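Local coordinates for protein probable M18 family aminopeptidase 1 (Thermotoga maritima, PDB 2GLF) that probably acts as a zinc-dependent aminopeptidase of the M18 family, removing residues from the N-termini of peptides, here with manganese bound, at residues D250-Y255 / G325-A330; V351-Y356 / I415-A420. All coordinates share one frame; numbering follows the deposited sequence.

Contact 1 and contact 2 lie side by side in the metal-binding domain, their centres about 9 Å apart. Both segments of contact 1 precede those of contact 2 in the chain. Contact 1 joins helix 248-263 to the C-terminal half of strand 321-329, where that strand is interrupted. Contact 2 pairs strand 351-354 with strand 414-421. Strands 321-329 and 414-421 are parallel neighbours in the mixed central sheet, so both contacts reach one sheet. Backbone N atoms of Asp326 and Cys328 probably hydrogen-bond to the carbonyls of Met417 and Pro419. Contact 1 holds a manganese ligand. Contact 2 continues the same sheet away from the metal-bearing strand, through strand 414-421 to strand 351-354.

Contact 1: D250-Y255 / G325-A330. With MN (manganese (II) ion), chain E.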
loop_
_atom_site.group_PDB
_atom_site.type_symbol
_atom_site.label_atom_id
_atom_site.label_comp_id
_atom_site.label_asym_id
_atom_site.label_seq_id
_atom_site.Cartn_x
_atom_site.Cartn_y
_atom_site.Cartn_z
ATOM N N ASP A 250 -21.765 -29.648 23.377
ATOM C CA ASP A 250 -22.655 -30.771 23.167
ATOM C C ASP A 250 -22.647 -31.970 24.081
ATOM O O ASP A 250 -23.572 -32.778 24.021
ATOM C CB ASP A 250 -22.599 -31.230 21.729
ATOM C CG ASP A 250 -23.972 -31.321 21.139
ATOM O OD1 ASP A 250 -24.770 -30.399 21.411
ATOM O OD2 ASP A 250 -24.259 -32.299 20.424
ATOM N N ARG A 251 -21.631 -32.126 24.918
ATOM C CA ARG A 251 -21.693 -33.253 25.841
ATOM C C ARG A 251 -22.664 -32.759 26.908
ATOM O O ARG A 251 -23.210 -33.540 27.684
ATOM C CB ARG A 251 -20.321 -33.587 26.445
ATOM C CG ARG A 251 -19.299 -33.988 25.394
ATOM C CD ARG A 251 -18.268 -34.974 25.903
ATOM N NE ARG A 251 -17.471 -35.473 24.788
ATOM C CZ ARG A 251 -16.316 -34.950 24.394
ATOM N NH1 ARG A 251 -15.806 -33.910 25.031
ATOM N NH2 ARG A 251 -15.681 -35.454 23.347
ATOM N N ILE A 252 -22.891 -31.445 26.911
ATOM C CA ILE A 252 -23.814 -30.840 27.854
ATOM C C ILE A 252 -25.217 -31.156 27.367
ATOM O O ILE A 252 -26.149 -31.263 28.155
ATOM C CB ILE A 252 -23.646 -29.309 27.934
ATOM C CG1 ILE A 252 -24.399 -28.775 29.158
ATOM C CG2 ILE A 252 -24.190 -28.652 26.673
ATOM C CD1 ILE A 252 -24.097 -27.329 29.487
ATOM N N CYS A 253 -25.366 -31.299 26.058
ATOM C CA CYS A 253 -26.659 -31.634 25.496
ATOM C C CYS A 253 -26.826 -33.137 25.505
ATOM O O CYS A 253 -27.942 -33.647 25.570
ATOM C CB CYS A 253 -26.777 -31.106 24.078
ATOM S SG CYS A 253 -27.235 -29.397 24.071
ATOM N N ALA A 254 -25.704 -33.843 25.445
ATOM C CA ALA A 254 -25.720 -35.295 25.465
ATOM C C ALA A 254 -26.149 -35.762 26.847
ATOM O O ALA A 254 -26.952 -36.683 26.982
ATOM C CB ALA A 254 -24.344 -35.835 25.139
ATOM N N TYR A 255 -25.622 -35.112 27.877
ATOM C CA TYR A 255 -25.955 -35.492 29.242
ATOM C C TYR A 255 -27.387 -35.154 29.614
ATOM O O TYR A 255 -28.086 -35.979 30.199
ATOM C CB TYR A 255 -25.014 -34.823 30.240
ATOM C CG TYR A 255 -25.195 -35.340 31.643
ATOM C CD1 TYR A 255 -24.808 -36.636 31.981
ATOM C CD2 TYR A 255 -25.780 -34.546 32.629
ATOM C CE1 TYR A 255 -24.995 -37.137 33.269
ATOM C CE2 TYR A 255 -25.977 -35.035 33.925
ATOM C CZ TYR A 255 -25.582 -36.332 34.237
ATOM O OH TYR A 255 -25.776 -36.824 35.509
ATOM N N GLY A 325 -30.169 -31.245 19.643
ATOM C CA GLY A 325 -29.561 -30.738 20.861
ATOM C C GLY A 325 -28.120 -30.272 20.737
ATOM O O GLY A 325 -27.193 -31.079 20.809
ATOM N N ASP A 326 -27.932 -28.968 20.548
ATOM C CA ASP A 326 -26.598 -28.388 20.435
ATOM C C ASP A 326 -26.601 -27.007 21.093
ATOM O O ASP A 326 -27.650 -26.391 21.260
ATOM C CB ASP A 326 -26.175 -28.294 18.967
ATOM C CG ASP A 326 -24.663 -28.307 18.793
ATOM O OD1 ASP A 326 -24.194 -28.466 17.650
ATOM O OD2 ASP A 326 -23.938 -28.159 19.796
ATOM N N VAL A 327 -25.421 -26.529 21.467
ATOM C CA VAL A 327 -25.270 -25.247 22.150
ATOM C C VAL A 327 -25.227 -24.031 21.236
ATOM O O VAL A 327 -24.843 -24.124 20.073
ATOM C CB VAL A 327 -23.972 -25.229 22.972
ATOM C CG1 VAL A 327 -23.963 -26.371 23.982
ATOM C CG2 VAL A 327 -22.781 -25.345 22.032
ATOM N N CYS A 328 -25.621 -22.886 21.778
ATOM C CA CYS A 328 -25.585 -21.638 21.030
ATOM C C CYS A 328 -24.618 -20.729 21.780
ATOM O O CYS A 328 -24.056 -21.126 22.804
ATOM C CB CYS A 328 -26.971 -20.996 20.951
ATOM S SG CYS A 328 -27.730 -20.697 22.560
ATOM N N ALA A 329 -24.424 -19.514 21.276
ATOM C CA ALA A 329 -23.498 -18.577 21.895
ATOM C C ALA A 329 -24.220 -17.537 22.725
ATOM O O ALA A 329 -25.124 -16.872 22.239
ATOM C CB ALA A 329 -22.667 -17.900 20.820
ATOM N N ALA A 330 -23.830 -17.408 23.986
ATOM C CA ALA A 330 -24.432 -16.424 24.876
ATOM C C ALA A 330 -23.691 -15.109 24.637
ATOM O O ALA A 330 -22.618 -15.116 24.031
ATOM C CB ALA A 330 -24.274 -16.866 26.315
HETATM MN MN MN E . -21.845 -28.357 18.645
HETATM O O HOH W 1 -22.265 -26.102 19.202
#
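Asp326 and Asp250 bring their carboxylates together next to a manganese ion. The CB of Asp326 lies 3.5 Å from Asp250 OD1. Asp326 CG is anti to the backbone N (chi1 -154°), and beyond it both oxygens bind the metal. OD1 is a direct ligand. OD2 also binds, 2.4 Å from the manganese, so the carboxylate is bidentate. A water, His92 and Asp249 bind the same ion. Asp249 also binds a second manganese nearby, a two-metal centre as expected of M18 aminopeptidases. Asp326 OD2 accepts a hydrogen bond from Val327 N at 2.8 Å, on the anti side and 30° out of the carboxylate plane. Asp250 OD1 lies 2.9 Å from Asp326 OD2, two acceptors and not a hydrogen bond. The two carboxylate planes are 52° apart. Asp250 OD2 is hydrogen-bonded to His92 N, which ties this second-shell acid to a ligand residue. Ile252 CG2 makes an apolar contact with Val327 CG1 at 3.5 Å. Separately, Cys253 CB touches Gly325 O. Strand 321-329 runs between strands 87-92 and 414-421, and helix 248-263 packs on it at residues 325-327, where the strand is interrupted. Tyr23 of helix 13-29 and Leu436 of helix 433-449 also touch Ile252.

Contact 2: V351-Y356 / I415-A420; sequences VALVKY and IDMGPA
Ala352 N donates to Gly418 O at 2.7 Å, the shortest hydrogen bond between these two strands. Its N-H...O angle is 149°. The same two residues bond in return: Gly418 N reaches Ala352 O at 3.0 Å. Ala352 O also receives a CA-H...O contact from Met417 CA at 3.3 Å, so one oxygen meets two donors of segment 415-420. Val354 N bonds to Asp416 O. Ala352-Gly418 and Val354-Asp416 are thus hydrogen-bonded antiparallel pairs, and Leu353-Met417 between them is a non-hydrogen-bonded pair. The strand axes are 161° apart in direction.

Met417 is a selenomethionine. Its chain bends at chi3 (-82°), and CE lies against Leu353 CG and CD1, 3.4 Å from CG. Nearer the backbone, its CG meets Val351 CG1 at 3.8 Å, and these two side chains cross at about a right angle. Ile415 CD1 reaches over to Val354 O at 3.5 Å and also touches Leu353 CD2. On the face of Ala352 and Val354, Asp416 CB packs on Val354 CB at 3.7 Å. Asp416 OD2 is hydrogen-bonded to Thr402 OG1 and Ser324 OG, which fixes the buried acid.

Lys355, just past the strand, forms salt bridges with Asp367 and with Glu224 of a neighbouring subunit. The contact is an antiparallel strand pair near the edge of the mostly parallel part of the central mixed sheet. Strand 414-421 lies between strands 321-329 and 351-354, and strand 387-389 follows at the sheet edge within this chain. Helix 370-382 packs on Ile415 and Met417. Helix 433-449 covers Val351 and Met417, while Cys328 of strand 321-329 touches Ala352.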
loop_
_atom_site.group_PDB
_atom_site.type_symbol
_atom_site.label_atom_id
_atom_site.label_comp_id
_atom_site.label_asym_id
_atom_site.label_seq_id
_atom_site.Cartn_x
_atom_site.Cartn_y
_atom_site.Cartn_z
ATOM N N VAL A 351 -33.509 -22.346 28.240
ATOM C CA VAL A 351 -33.006 -23.108 27.109
ATOM C C VAL A 351 -33.137 -22.205 25.898
ATOM O O VAL A 351 -34.084 -21.418 25.801
ATOM C CB VAL A 351 -33.855 -24.364 26.846
ATOM C CG1 VAL A 351 -33.062 -25.361 26.032
ATOM C CG2 VAL A 351 -34.303 -24.969 28.151
ATOM N N ALA A 352 -32.188 -22.317 24.978
ATOM C CA ALA A 352 -32.219 -21.504 23.778
ATOM C C ALA A 352 -32.879 -22.265 22.653
ATOM O O ALA A 352 -32.555 -23.426 22.399
ATOM C CB ALA A 352 -30.815 -21.105 23.372
ATOM N N LEU A 353 -33.823 -21.603 21.993
ATOM C CA LEU A 353 -34.536 -22.182 20.862
ATOM C C LEU A 353 -33.974 -21.468 19.635
ATOM O O LEU A 353 -34.154 -20.259 19.469
ATOM C CB LEU A 353 -36.045 -21.942 21.017
ATOM C CG LEU A 353 -37.027 -22.494 19.979
ATOM C CD1 LEU A 353 -38.400 -22.619 20.605
ATOM C CD2 LEU A 353 -37.077 -21.585 18.758
ATOM N N VAL A 354 -33.262 -22.217 18.799
ATOM C CA VAL A 354 -32.639 -21.674 17.594
ATOM C C VAL A 354 -33.406 -22.110 16.358
ATOM O O VAL A 354 -33.373 -23.286 15.982
ATOM C CB VAL A 354 -31.186 -22.173 17.444
ATOM C CG1 VAL A 354 -30.469 -21.346 16.420
ATOM C CG2 VAL A 354 -30.467 -22.129 18.784
ATOM N N LYS A 355 -34.086 -21.168 15.715
ATOM C CA LYS A 355 -34.858 -21.489 14.522
ATOM C C LYS A 355 -33.979 -21.776 13.305
ATOM O O LYS A 355 -34.352 -22.572 12.442
ATOM C CB LYS A 355 -35.837 -20.356 14.207
ATOM C CG LYS A 355 -36.767 -20.666 13.058
ATOM C CD LYS A 355 -37.959 -19.744 13.069
ATOM C CE LYS A 355 -38.846 -19.972 11.858
ATOM N NZ LYS A 355 -38.130 -19.657 10.591
ATOM N N TYR A 356 -32.813 -21.132 13.241
ATOM C CA TYR A 356 -31.882 -21.323 12.126
ATOM C C TYR A 356 -30.453 -20.882 12.451
ATOM O O TYR A 356 -30.235 -20.008 13.299
ATOM C CB TYR A 356 -32.380 -20.578 10.879
ATOM C CG TYR A 356 -32.609 -19.096 11.087
ATOM C CD1 TYR A 356 -31.541 -18.227 11.308
ATOM C CD2 TYR A 356 -33.900 -18.568 11.100
ATOM C CE1 TYR A 356 -31.749 -16.873 11.542
ATOM C CE2 TYR A 356 -34.119 -17.216 11.333
ATOM C CZ TYR A 356 -33.040 -16.374 11.556
ATOM O OH TYR A 356 -33.251 -15.039 11.806
ATOM N N ILE A 415 -35.665 -29.010 15.020
ATOM C CA ILE A 415 -35.512 -27.701 15.661
ATOM C C ILE A 415 -34.294 -27.722 16.583
ATOM O O ILE A 415 -34.185 -28.580 17.453
ATOM C CB ILE A 415 -36.761 -27.337 16.515
ATOM C CG1 ILE A 415 -36.592 -25.959 17.155
ATOM C CG2 ILE A 415 -36.972 -28.379 17.600
ATOM C CD1 ILE A 415 -36.526 -24.834 16.164
ATOM N N ASP A 416 -33.378 -26.780 16.383
ATOM C CA ASP A 416 -32.181 -26.698 17.217
ATOM C C ASP A 416 -32.569 -26.170 18.595
ATOM O O ASP A 416 -33.338 -25.215 18.708
ATOM C CB ASP A 416 -31.148 -25.769 16.582
ATOM C CG ASP A 416 -30.742 -26.213 15.191
ATOM O OD1 ASP A 416 -31.359 -25.753 14.202
ATOM O OD2 ASP A 416 -29.809 -27.034 15.091
HETATM N N MSE A 417 -32.031 -26.785 19.642
HETATM C CA MSE A 417 -32.351 -26.369 20.999
HETATM C C MSE A 417 -31.251 -26.795 21.964
HETATM O O MSE A 417 -30.711 -27.898 21.868
HETATM C CB MSE A 417 -33.683 -26.986 21.408
HETATM C CG MSE A 417 -34.352 -26.312 22.576
HETATM SE SE MSE A 417 -36.198 -26.857 22.690
HETATM C CE MSE A 417 -36.932 -25.641 21.381
ATOM N N GLY A 418 -30.919 -25.907 22.891
ATOM C CA GLY A 418 -29.875 -26.199 23.855
ATOM C C GLY A 418 -29.467 -24.965 24.636
ATOM O O GLY A 418 -30.020 -23.889 24.423
ATOM N N PRO A 419 -28.500 -25.089 25.557
ATOM C CA PRO A 419 -28.046 -23.947 26.356
ATOM C C PRO A 419 -27.037 -23.036 25.628
ATOM O O PRO A 419 -26.468 -23.413 24.595
ATOM C CB PRO A 419 -27.455 -24.622 27.592
ATOM C CG PRO A 419 -26.824 -25.840 27.013
ATOM C CD PRO A 419 -27.875 -26.339 26.027
ATOM N N ALA A 420 -26.830 -21.837 26.176
ATOM C CA ALA A 420 -25.899 -20.868 25.606
ATOM C C ALA A 420 -24.548 -20.964 26.305
ATOM O O ALA A 420 -24.492 -21.095 27.528
ATOM C CB ALA A 420 -26.461 -19.458 25.753
#